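Local structure of endo-beta-1,4-glucanase (Bacillus licheniformis, 2JEN) at residues Asn129-Ala134 against Asn162-Pro167; Asp137-Asn142 against Val235-Phe240; Pro152-Met157 against Gly196-Ser201. The protein hydrolyses internal beta-1,4-glucosidic bonds in the backbone of xyloglucan, and probably of cellulose, as a bacterial family 12 glycoside hydrolase acting on plant cell-wall polysaccharide. The protein carries 1 engineered substitution. All coordinates share one frame; numbering follows the deposited sequence. Where two conformers were deposited one is given.

Contact 1. Residues Asn129-Ala134 against Asn162-Pro167. With XYS (alpha-D-xylopyranose), chain C; GLC (alpha-D-glucopyranose), chain B; GLC (alpha-D-glucopyranose), chain D.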
loop_
_atom_site.group_PDB
_atom_site.type_symbol
_atom_site.label_atom_id
_atom_site.label_comp_id
_atom_site.label_asym_id
_atom_site.label_seq_id
_atom_site.Cartn_x
_atom_site.Cartn_y
_atom_site.Cartn_z
ATOM N N ASN A 129 17.617 -5.770 10.192
ATOM C CA ASN A 129 17.720 -5.880 11.627
ATOM C C ASN A 129 17.036 -7.135 12.130
ATOM O O ASN A 129 16.625 -7.971 11.317
ATOM C CB ASN A 129 17.233 -4.604 12.308
ATOM C CG ASN A 129 15.782 -4.316 12.059
ATOM O OD1 ASN A 129 14.983 -5.211 11.781
ATOM N ND2 ASN A 129 15.426 -3.036 12.135
ATOM N N GLY A 130 16.938 -7.337 13.432
ATOM C CA GLY A 130 16.280 -8.496 13.965
ATOM C C GLY A 130 17.092 -9.782 13.883
ATOM O O GLY A 130 18.310 -9.784 14.083
ATOM N N THR A 131 16.398 -10.878 13.627
ATOM C CA THR A 131 16.883 -12.230 13.793
ATOM C C THR A 131 16.558 -13.005 12.530
ATOM O O THR A 131 15.356 -13.125 12.174
ATOM C CB THR A 131 16.228 -12.891 15.012
ATOM O OG1 THR A 131 16.574 -12.123 16.183
ATOM C CG2 THR A 131 16.734 -14.342 15.179
ATOM N N TYR A 132 17.583 -13.537 11.876
ATOM C CA TYR A 132 17.433 -14.167 10.562
ATOM C C TYR A 132 18.674 -14.977 10.288
ATOM O O TYR A 132 19.682 -14.853 10.977
ATOM C CB TYR A 132 17.205 -13.110 9.470
ATOM C CG TYR A 132 18.304 -12.088 9.365
ATOM C CD1 TYR A 132 19.434 -12.322 8.600
ATOM C CD2 TYR A 132 18.249 -10.895 10.086
ATOM C CE1 TYR A 132 20.458 -11.397 8.543
ATOM C CE2 TYR A 132 19.257 -9.975 10.029
ATOM C CZ TYR A 132 20.359 -10.222 9.276
ATOM O OH TYR A 132 21.386 -9.297 9.187
ATOM N N ASN A 133 18.625 -15.748 9.217
ATOM C CA ASN A 133 19.811 -16.400 8.647
ATOM C C ASN A 133 19.798 -16.285 7.129
ATOM O O ASN A 133 18.853 -15.717 6.544
ATOM C CB ASN A 133 19.881 -17.864 9.120
ATOM C CG ASN A 133 18.753 -18.719 8.657
ATOM O OD1 ASN A 133 18.253 -18.534 7.541
ATOM N ND2 ASN A 133 18.365 -19.703 9.479
ATOM N N ALA A 134 20.882 -16.740 6.499
ATOM C CA ALA A 134 20.903 -17.013 5.080
ATOM C C ALA A 134 21.387 -18.447 4.967
ATOM O O ALA A 134 22.484 -18.768 5.477
ATOM C CB ALA A 134 21.808 -16.065 4.318
ATOM N N ASN A 162 24.339 -16.290 10.151
ATOM C CA ASN A 162 23.514 -16.449 11.342
ATOM C C ASN A 162 23.488 -15.105 12.028
ATOM O O ASN A 162 24.557 -14.609 12.453
ATOM C CB ASN A 162 24.092 -17.521 12.302
ATOM C CG ASN A 162 23.231 -17.766 13.484
ATOM O OD1 ASN A 162 22.123 -17.224 13.577
ATOM N ND2 ASN A 162 23.750 -18.528 14.460
ATOM N N THR A 163 22.312 -14.480 12.139
ATOM C CA THR A 163 22.173 -13.223 12.835
ATOM C C THR A 163 21.180 -13.386 13.965
ATOM O O THR A 163 19.963 -13.340 13.789
ATOM C CB THR A 163 21.782 -12.092 11.872
ATOM O OG1 THR A 163 22.825 -11.950 10.888
ATOM C CG2 THR A 163 21.618 -10.763 12.629
ATOM N N ASN A 164 21.731 -13.651 15.148
ATOM C CA ASN A 164 20.996 -13.777 16.401
ATOM C C ASN A 164 20.164 -15.039 16.509
ATOM O O ASN A 164 19.350 -15.163 17.428
ATOM C CB ASN A 164 20.150 -12.538 16.719
ATOM C CG ASN A 164 20.959 -11.274 16.757
ATOM O OD1 ASN A 164 21.976 -11.212 17.457
ATOM N ND2 ASN A 164 20.521 -10.251 16.025
ATOM N N ALA A 165 20.361 -15.971 15.587
ATOM C CA ALA A 165 19.548 -17.179 15.566
ATOM C C ALA A 165 20.317 -18.396 16.023
ATOM O O ALA A 165 21.468 -18.302 16.484
ATOM C CB ALA A 165 18.917 -17.430 14.141
ATOM N N GLY A 166 19.657 -19.537 15.937
ATOM C CA GLY A 166 20.289 -20.809 16.226
ATOM C C GLY A 166 19.445 -21.924 15.659
ATOM O O GLY A 166 18.253 -21.749 15.426
ATOM N N PRO A 167 20.060 -23.068 15.379
ATOM C CA PRO A 167 19.434 -24.121 14.654
ATOM C C PRO A 167 18.639 -25.094 15.506
ATOM O O PRO A 167 18.671 -25.038 16.756
ATOM C CB PRO A 167 20.626 -24.824 14.006
ATOM C CG PRO A 167 21.666 -24.729 15.069
ATOM C CD PRO A 167 21.496 -23.335 15.597
HETATM C C1 XYS C . 16.823 -19.623 17.873
HETATM C C2 XYS C . 17.242 -18.873 19.112
HETATM C C3 XYS C . 16.313 -17.702 19.347
HETATM C C4 XYS C . 16.272 -16.845 18.094
HETATM C C5 XYS C . 15.883 -17.735 16.929
HETATM O O2 XYS C . 17.245 -19.750 20.246
HETATM O O3 XYS C . 16.730 -16.941 20.473
HETATM O O4 XYS C . 15.256 -15.865 18.255
HETATM O O5 XYS C . 16.812 -18.801 16.746
HETATM C C1 GLC B . 14.782 -23.474 14.353
HETATM C C2 GLC B . 15.847 -23.424 13.283
HETATM C C3 GLC B . 15.248 -23.431 11.898
HETATM C C4 GLC B . 14.186 -24.520 11.728
HETATM C C5 GLC B . 13.229 -24.481 12.931
HETATM C C6 GLC B . 12.237 -25.639 12.863
HETATM O O2 GLC B . 16.593 -22.236 13.436
HETATM O O3 GLC B . 16.278 -23.648 10.968
HETATM O O4 GLC B . 13.510 -24.348 10.483
HETATM O O5 GLC B . 13.965 -24.621 14.124
HETATM O O6 GLC B . 11.173 -25.392 13.784
HETATM C C1 GLC D . 14.565 -23.695 19.681
HETATM C C2 GLC D . 14.025 -24.861 18.880
HETATM C C3 GLC D . 14.669 -24.950 17.498
HETATM C C4 GLC D . 14.626 -23.591 16.791
HETATM C C5 GLC D . 15.208 -22.534 17.713
HETATM C C6 GLC D . 15.114 -21.128 17.101
HETATM O O1 GLC D . 13.752 -23.513 20.828
HETATM O O2 GLC D . 14.342 -26.068 19.558
HETATM O O3 GLC D . 14.035 -25.925 16.703
HETATM O O4 GLC D . 15.441 -23.622 15.629
HETATM O O5 GLC D . 14.453 -22.508 18.917
HETATM O O6 GLC D . 15.545 -20.202 18.095
HETATM O O HOH W 1 16.614 -13.421 18.639
HETATM O O HOH W 2 24.005 -9.877 8.586
#
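Thr163 lies over one face of the Tyr132 ring, its CB 3.7 Å from the ring centroid in a CH-pi contact displaced toward the rim, while the two backbones exchange hydrogen bonds as an antiparallel hydrogen-bonded pair. Tyr132 N gives to Thr163 O, and Thr163 N returns to Tyr132 O at 2.9 Å. Tyr132 CG sits between the backbone N and the carbonyl carbon (chi1 58°), and the ring beyond it lies under Thr163. A water takes up the phenol, 2.7 Å from Tyr132 OH, whereas Thr163 OG1 is hydrogen-bonded to Asn161 OD1. Where the strands end, Asn164 ND2 donates to Gly130 O at 3.0 Å, the acceptor lying in the plane of the amide. Asn162 bridges both polar atoms of Ala165: its OD1 accepts from Ala165 N at 3.0 Å, an Asx motif, and its ND2 gives to Ala165 O from above the carbonyl plane. Thr131 OG1 meets a second water, 2.8 Å away, that also bonds O4 of a bound xylose. Gly166 meets the glycan with its backbone: its O accepts 2.6 Å from O2 of a glucose, and its N bonds the xylose ring oxygen weakly, consistent with part of the sugar recognition here resting on main-chain atoms.

Contact 2. Residues Asp137-Asn142 against Val235-Phe240. With GLC (alpha-D-glucopyranose), chain E.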
loop_
_atom_site.group_PDB
_atom_site.type_symbol
_atom_site.label_atom_id
_atom_site.label_comp_id
_atom_site.label_asym_id
_atom_site.label_seq_id
_atom_site.Cartn_x
_atom_site.Cartn_y
_atom_site.Cartn_z
ATOM N N ASP A 137 18.761 -24.961 2.032
ATOM C CA ASP A 137 17.868 -26.013 2.552
ATOM C C ASP A 137 17.770 -27.078 1.490
ATOM O O ASP A 137 17.350 -26.800 0.351
ATOM C CB ASP A 137 16.484 -25.446 2.884
ATOM C CG ASP A 137 15.706 -26.239 3.905
ATOM O OD1 ASP A 137 16.276 -26.932 4.770
ATOM O OD2 ASP A 137 14.488 -26.121 3.918
ATOM N N ILE A 138 18.283 -28.268 1.808
ATOM C CA ILE A 138 18.355 -29.376 0.881
ATOM C C ILE A 138 17.429 -30.469 1.388
ATOM O O ILE A 138 17.535 -30.893 2.537
ATOM C CB ILE A 138 19.802 -29.891 0.788
ATOM C CG1 ILE A 138 20.774 -28.797 0.319
ATOM C CG2 ILE A 138 19.900 -31.137 -0.103
ATOM C CD1 ILE A 138 21.841 -28.422 1.273
ATOM N N TRP A 139 16.476 -30.895 0.557
ATOM C CA TRP A 139 15.477 -31.872 0.931
ATOM C C TRP A 139 15.795 -33.215 0.315
ATOM O O TRP A 139 16.185 -33.283 -0.854
ATOM C CB TRP A 139 14.098 -31.444 0.470
ATOM C CG TRP A 139 13.555 -30.264 1.159
ATOM C CD1 TRP A 139 13.320 -29.014 0.626
ATOM C CD2 TRP A 139 13.117 -30.216 2.522
ATOM N NE1 TRP A 139 12.778 -28.203 1.594
ATOM C CE2 TRP A 139 12.637 -28.926 2.765
ATOM C CE3 TRP A 139 13.080 -31.147 3.560
ATOM C CZ2 TRP A 139 12.128 -28.558 3.979
ATOM C CZ3 TRP A 139 12.561 -30.773 4.759
ATOM C CH2 TRP A 139 12.084 -29.499 4.974
ATOM N N LEU A 140 15.608 -34.275 1.112
ATOM C CA LEU A 140 15.788 -35.641 0.641
ATOM C C LEU A 140 14.545 -36.466 0.933
ATOM O O LEU A 140 13.808 -36.211 1.883
ATOM C CB LEU A 140 17.024 -36.287 1.295
ATOM C CG LEU A 140 18.350 -35.572 1.064
ATOM C CD1 LEU A 140 18.714 -34.568 2.136
ATOM C CD2 LEU A 140 19.476 -36.613 0.856
ATOM N N HIS A 141 14.331 -37.457 0.066
ATOM C CA HIS A 141 13.232 -38.412 0.167
ATOM C C HIS A 141 13.756 -39.812 -0.099
ATOM O O HIS A 141 14.817 -39.987 -0.687
ATOM C CB HIS A 141 12.157 -38.127 -0.881
ATOM C CG HIS A 141 11.349 -36.879 -0.654
ATOM N ND1 HIS A 141 11.751 -35.625 -1.098
ATOM C CD2 HIS A 141 10.114 -36.725 -0.131
ATOM C CE1 HIS A 141 10.791 -34.753 -0.792
ATOM N NE2 HIS A 141 9.788 -35.400 -0.219
ATOM N N ASN A 142 12.952 -40.810 0.261
ATOM C CA ASN A 142 13.205 -42.166 -0.239
ATOM C C ASN A 142 12.765 -42.349 -1.697
ATOM O O ASN A 142 13.353 -43.164 -2.484
ATOM C CB ASN A 142 12.479 -43.207 0.606
ATOM C CG ASN A 142 13.058 -43.392 1.879
ATOM O OD1 ASN A 142 14.269 -43.495 2.009
ATOM N ND2 ASN A 142 12.198 -43.558 2.884
ATOM N N VAL A 235 18.351 -36.809 -3.348
ATOM C CA VAL A 235 18.248 -35.373 -3.174
ATOM C C VAL A 235 17.128 -34.860 -4.087
ATOM O O VAL A 235 17.128 -35.095 -5.293
ATOM C CB VAL A 235 19.571 -34.661 -3.454
ATOM C CG1 VAL A 235 19.423 -33.144 -3.305
ATOM C CG2 VAL A 235 20.722 -35.231 -2.587
ATOM N N SER A 236 16.146 -34.196 -3.483
ATOM C CA SER A 236 14.948 -33.727 -4.166
ATOM C C SER A 236 14.992 -32.240 -4.527
ATOM O O SER A 236 14.325 -31.826 -5.454
ATOM C CB SER A 236 13.731 -33.963 -3.293
ATOM O OG SER A 236 13.666 -35.307 -2.903
ATOM N N SER A 237 15.758 -31.468 -3.778
ATOM C CA SER A 237 15.711 -29.997 -3.842
ATOM C C SER A 237 16.986 -29.423 -3.301
ATOM O O SER A 237 17.515 -29.936 -2.313
ATOM C CB SER A 237 14.507 -29.567 -2.959
ATOM O OG SER A 237 14.333 -28.182 -2.875
ATOM N N VAL A 238 17.440 -28.296 -3.880
ATOM C CA VAL A 238 18.384 -27.387 -3.254
ATOM C C VAL A 238 17.744 -26.017 -3.312
ATOM O O VAL A 238 17.393 -25.529 -4.394
ATOM C CB VAL A 238 19.756 -27.376 -3.938
ATOM C CG1 VAL A 238 20.652 -26.298 -3.376
ATOM C CG2 VAL A 238 20.411 -28.770 -3.831
ATOM N N GLU A 239 17.577 -25.440 -2.139
ATOM C CA GLU A 239 16.964 -24.127 -1.976
ATOM C C GLU A 239 17.945 -23.214 -1.269
ATOM O O GLU A 239 18.787 -23.696 -0.494
ATOM C CB GLU A 239 15.672 -24.221 -1.149
ATOM C CG GLU A 239 14.772 -25.347 -1.564
ATOM C CD GLU A 239 13.437 -25.422 -0.878
ATOM O OE1 GLU A 239 13.144 -24.600 0.010
ATOM O OE2 GLU A 239 12.673 -26.349 -1.239
ATOM N N PHE A 240 17.846 -21.913 -1.478
ATOM C CA PHE A 240 18.650 -20.949 -0.736
ATOM C C PHE A 240 17.749 -19.798 -0.359
ATOM O O PHE A 240 17.051 -19.243 -1.216
ATOM C CB PHE A 240 19.810 -20.406 -1.559
ATOM C CG PHE A 240 20.627 -19.371 -0.830
ATOM C CD1 PHE A 240 20.391 -18.036 -1.019
ATOM C CD2 PHE A 240 21.598 -19.750 0.085
ATOM C CE1 PHE A 240 21.114 -17.087 -0.307
ATOM C CE2 PHE A 240 22.301 -18.824 0.800
ATOM C CZ PHE A 240 22.077 -17.484 0.591
HETATM C C1 GLC E . 14.352 -26.318 8.261
HETATM C C2 GLC E . 13.040 -27.027 8.589
HETATM C C3 GLC E . 12.196 -27.076 7.343
HETATM C C4 GLC E . 11.892 -25.646 6.908
HETATM C C5 GLC E . 13.260 -25.000 6.647
HETATM C C6 GLC E . 13.191 -23.602 6.020
HETATM O O1 GLC E . 15.239 -26.278 9.343
HETATM O O2 GLC E . 13.158 -28.369 9.004
HETATM O O3 GLC E . 11.082 -27.904 7.681
HETATM O O4 GLC E . 11.162 -25.637 5.701
HETATM O O5 GLC E . 14.003 -24.997 7.857
HETATM O O6 GLC E . 12.397 -22.721 6.786
HETATM O O HOH W 3 12.277 -25.222 2.559
#
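The indole of Trp139 turns its pyrrole edge to the carboxylate of Glu239, the two side chains crossing with their planes 67° apart. Glu239 OE2 lies 3.3 Å from Trp139 CD1, and Glu239 CD and the CB of Ser237 sit in the plane of the ring, at its edge. Trp139 shares its face of the sheet with Asp137, whose CG stands over the rim of one indole face; its own CG is anti to the carbonyl carbon (chi1 -68°). The far end of the ring meets the bound glucose edge-on, Trp139 CH2 being 3.3 Å from O3 of the sugar. A water lying in the indole plane accepts from Trp139 NE1 at 3.2 Å and approaches both Asp137 OD2 and Glu239 OE1. Glu239 OE2 has a further partner in His97 ND1. On the opposite face Ile138 and Val238 run side by side, whereas Val235 is crossed by Ile138 and Leu140. A classic beta bulge, Ser236 and Ser237 both facing Trp139, shifts the register; Trp139 O takes a 2.8 Å bond from Ser236 N. The bulge also brings Ser236 OG to the edge of the His141 ring, 2.7 Å from ND1. An alanine at Trp139 would probably leave the water without its indole donor and open a gap beside Glu239 and the glucose. Asp137 OD2, beside the sugar, and Glu239 OE1, set back from it, are 4.4 Å apart; the water near both thus links the indole N-H to the two acids next to the bound glucose.

Contact 3. Residues Pro152-Met157 against Gly196-Ser201. Engineered in segment 152-157: Ala155 (natural residue Glu). With GLC (alpha-D-glucopyranose), chain E; XYS (alpha-D-xylopyranose), chain F.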
loop_
_atom_site.group_PDB
_atom_site.type_symbol
_atom_site.label_atom_id
_atom_site.label_comp_id
_atom_site.label_asym_id
_atom_site.label_seq_id
_atom_site.Cartn_x
_atom_site.Cartn_y
_atom_site.Cartn_z
ATOM N N PRO A 152 9.345 -35.147 3.290
ATOM C CA PRO A 152 10.758 -35.523 3.230
ATOM C C PRO A 152 11.172 -36.441 4.363
ATOM O O PRO A 152 10.523 -36.486 5.419
ATOM C CB PRO A 152 11.483 -34.184 3.344
ATOM C CG PRO A 152 10.512 -33.196 2.849
ATOM C CD PRO A 152 9.181 -33.683 3.328
ATOM N N THR A 153 12.289 -37.114 4.139
ATOM C CA THR A 153 12.911 -37.901 5.190
ATOM C C THR A 153 14.021 -37.153 5.932
ATOM O O THR A 153 14.317 -37.443 7.103
ATOM C CB THR A 153 13.493 -39.220 4.623
ATOM O OG1 THR A 153 14.403 -38.905 3.578
ATOM C CG2 THR A 153 12.386 -40.101 4.086
ATOM N N ASP A 154 14.658 -36.200 5.270
ATOM C CA ASP A 154 15.778 -35.478 5.813
ATOM C C ASP A 154 15.864 -34.095 5.181
ATOM O O ASP A 154 15.499 -33.901 4.023
ATOM C CB ASP A 154 17.111 -36.174 5.478
ATOM C CG ASP A 154 17.167 -37.634 5.896
ATOM O OD1 ASP A 154 16.694 -38.488 5.130
ATOM O OD2 ASP A 154 17.681 -37.922 7.002
ATOM N N ALA A 155 16.368 -33.172 5.979
ATOM C CA ALA A 155 16.746 -31.841 5.571
ATOM C C ALA A 155 18.191 -31.597 5.946
ATOM O O ALA A 155 18.599 -31.924 7.075
ATOM C CB ALA A 155 15.875 -30.787 6.228
ATOM N N ILE A 156 18.949 -30.972 5.036
ATOM C CA ILE A 156 20.275 -30.477 5.326
ATOM C C ILE A 156 20.256 -28.964 5.150
ATOM O O ILE A 156 19.787 -28.488 4.123
ATOM C CB ILE A 156 21.312 -31.109 4.406
ATOM C CG1 ILE A 156 21.320 -32.618 4.563
ATOM C CG2 ILE A 156 22.684 -30.480 4.628
ATOM C CD1 ILE A 156 22.180 -33.308 3.440
ATOM N N MET A 157 20.711 -28.232 6.145
ATOM C CA MET A 157 20.807 -26.795 6.068
ATOM C C MET A 157 22.266 -26.366 6.116
ATOM O O MET A 157 23.073 -26.921 6.878
ATOM C CB MET A 157 20.085 -26.142 7.230
ATOM C CG MET A 157 18.671 -26.563 7.377
ATOM S SD MET A 157 17.764 -25.432 8.427
ATOM C CE MET A 157 17.420 -24.083 7.278
ATOM N N GLY A 196 7.895 -36.562 9.413
ATOM C CA GLY A 196 8.948 -35.821 10.088
ATOM C C GLY A 196 10.267 -36.215 9.519
ATOM O O GLY A 196 10.423 -37.285 8.949
ATOM N N TRP A 197 11.230 -35.330 9.682
ATOM C CA TRP A 197 12.521 -35.499 9.054
ATOM C C TRP A 197 13.666 -35.188 9.999
ATOM O O TRP A 197 13.583 -34.314 10.833
ATOM C CB TRP A 197 12.633 -34.650 7.781
ATOM C CG TRP A 197 12.083 -33.255 7.906
ATOM C CD1 TRP A 197 12.736 -32.113 8.283
ATOM C CD2 TRP A 197 10.753 -32.865 7.597
ATOM N NE1 TRP A 197 11.869 -31.059 8.261
ATOM C CE2 TRP A 197 10.642 -31.500 7.858
ATOM C CE3 TRP A 197 9.625 -33.562 7.186
ATOM C CZ2 TRP A 197 9.437 -30.797 7.686
ATOM C CZ3 TRP A 197 8.431 -32.874 7.000
ATOM C CH2 TRP A 197 8.355 -31.500 7.259
ATOM N N ASN A 198 14.771 -35.901 9.814
ATOM C CA ASN A 198 16.019 -35.459 10.408
ATOM C C ASN A 198 16.373 -34.095 9.868
ATOM O O ASN A 198 16.100 -33.807 8.695
ATOM C CB ASN A 198 17.105 -36.449 10.076
ATOM C CG ASN A 198 16.747 -37.844 10.533
ATOM O OD1 ASN A 198 16.517 -38.044 11.729
ATOM N ND2 ASN A 198 16.593 -38.778 9.596
ATOM N N VAL A 199 17.049 -33.278 10.689
ATOM C CA VAL A 199 17.582 -32.014 10.212
ATOM C C VAL A 199 19.040 -31.921 10.668
ATOM O O VAL A 199 19.355 -31.983 11.864
ATOM C CB VAL A 199 16.710 -30.800 10.643
ATOM C CG1 VAL A 199 16.472 -30.726 12.151
ATOM C CG2 VAL A 199 17.310 -29.498 10.047
ATOM N N PHE A 200 19.909 -31.754 9.688
ATOM C CA PHE A 200 21.314 -31.624 9.877
ATOM C C PHE A 200 21.724 -30.227 9.436
ATOM O O PHE A 200 21.536 -29.889 8.248
ATOM C CB PHE A 200 22.084 -32.642 9.037
ATOM C CG PHE A 200 21.628 -34.064 9.234
ATOM C CD1 PHE A 200 22.101 -34.810 10.285
ATOM C CD2 PHE A 200 20.769 -34.661 8.331
ATOM C CE1 PHE A 200 21.681 -36.120 10.442
ATOM C CE2 PHE A 200 20.378 -35.976 8.464
ATOM C CZ PHE A 200 20.851 -36.720 9.537
ATOM N N SER A 201 22.193 -29.429 10.372
ATOM C CA SER A 201 22.537 -28.019 10.083
ATOM C C SER A 201 24.016 -27.799 10.221
ATOM O O SER A 201 24.623 -28.219 11.198
ATOM C CB SER A 201 21.802 -27.042 11.011
ATOM O OG SER A 201 20.388 -27.247 10.944
HETATM C C1 GLC E . 14.352 -26.318 8.261
HETATM C C2 GLC E . 13.040 -27.027 8.589
HETATM C C3 GLC E . 12.196 -27.076 7.343
HETATM C C4 GLC E . 11.892 -25.646 6.908
HETATM C C5 GLC E . 13.260 -25.000 6.647
HETATM C C6 GLC E . 13.191 -23.602 6.020
HETATM O O1 GLC E . 15.239 -26.278 9.343
HETATM O O2 GLC E . 13.158 -28.369 9.004
HETATM O O3 GLC E . 11.082 -27.904 7.681
HETATM O O4 GLC E . 11.162 -25.637 5.701
HETATM O O5 GLC E . 14.003 -24.997 7.857
HETATM O O6 GLC E . 12.397 -22.721 6.786
HETATM C C1 XYS F . 5.906 -28.882 8.811
HETATM C C2 XYS F . 4.576 -28.659 9.434
HETATM C C3 XYS F . 4.716 -27.517 10.426
HETATM C C4 XYS F . 5.768 -27.843 11.476
HETATM C C5 XYS F . 7.067 -28.216 10.771
HETATM O O2 XYS F . 3.661 -28.247 8.438
HETATM O O3 XYS F . 3.455 -27.240 11.011
HETATM O O4 XYS F . 5.950 -26.687 12.260
HETATM O O5 XYS F . 6.781 -29.214 9.795
HETATM O O HOH W 4 8.519 -37.855 6.751
HETATM O O HOH W 5 12.870 -39.505 8.247
#
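Strands 154-157 and 196-201 run parallel, 21° apart, and their backbone bonds alternate regularly, Ala155 N giving to Asn198 O and Phe200 N to Ala155 O. Asp154 and Asn198 point the same way on one face, and Asn198 ND2 donates to Asp154 OD2 at 2.9 Å, approaching from above the carboxylate with its amide turned 34° from it. Thr153 OG1 binds the other oxygen, Asp154 OD1, which also forms a salt bridge with Lys233. On the other face, Trp197 CG lies between the backbone N and the carbonyl carbon (chi1 43°). The benzene ring beyond it lies alongside Pro152, CZ3 3.8 Å from Pro152 CD, and Trp197 NE1 donates to O2 of the bound glucose at 3.1 Å, the oxygen lying in the plane of the indole. Ala155, engineered in place of the natural glutamate, leaves its CB 4.0 Å from Trp197 CD1. Met157 CE comes 3.6 Å from O5 of the same glucose. Met157, Trp197 and Val199 all belong to the glycan pocket. Behind this sheet of the family 12 beta-jelly-roll, Ile156 and Phe200 pack on Leu222 of helix 215-225; strand 131-141 flanks 154-163, and strand 180-192 flanks 195-204.

In the fold
All three contacts belong to one mixed sheet of the jelly roll, whose neighbours run 234-244, 131-141, 154-163, 195-204, so that contact 2 and contact 3 stand on nearby strand pairs, their centres about 9 Å apart. They are stitched together by Ile138 N and Ile156 O, 2.8 Å apart in a probable hydrogen bond. Contact 1 uses the other ends of the two middle strands, its centre about 21 Å from that of contact 2 and about 19 Å from that of contact 3, yet packs on both through Ala134 on Phe240 and Pro167 on Ser201. Glu243, hydrogen-bonded through OE1 to a glucose at contact 1 and through OE2 to the glucose that contacts 2 and 3 share, ties the three to one glycan-binding cleft.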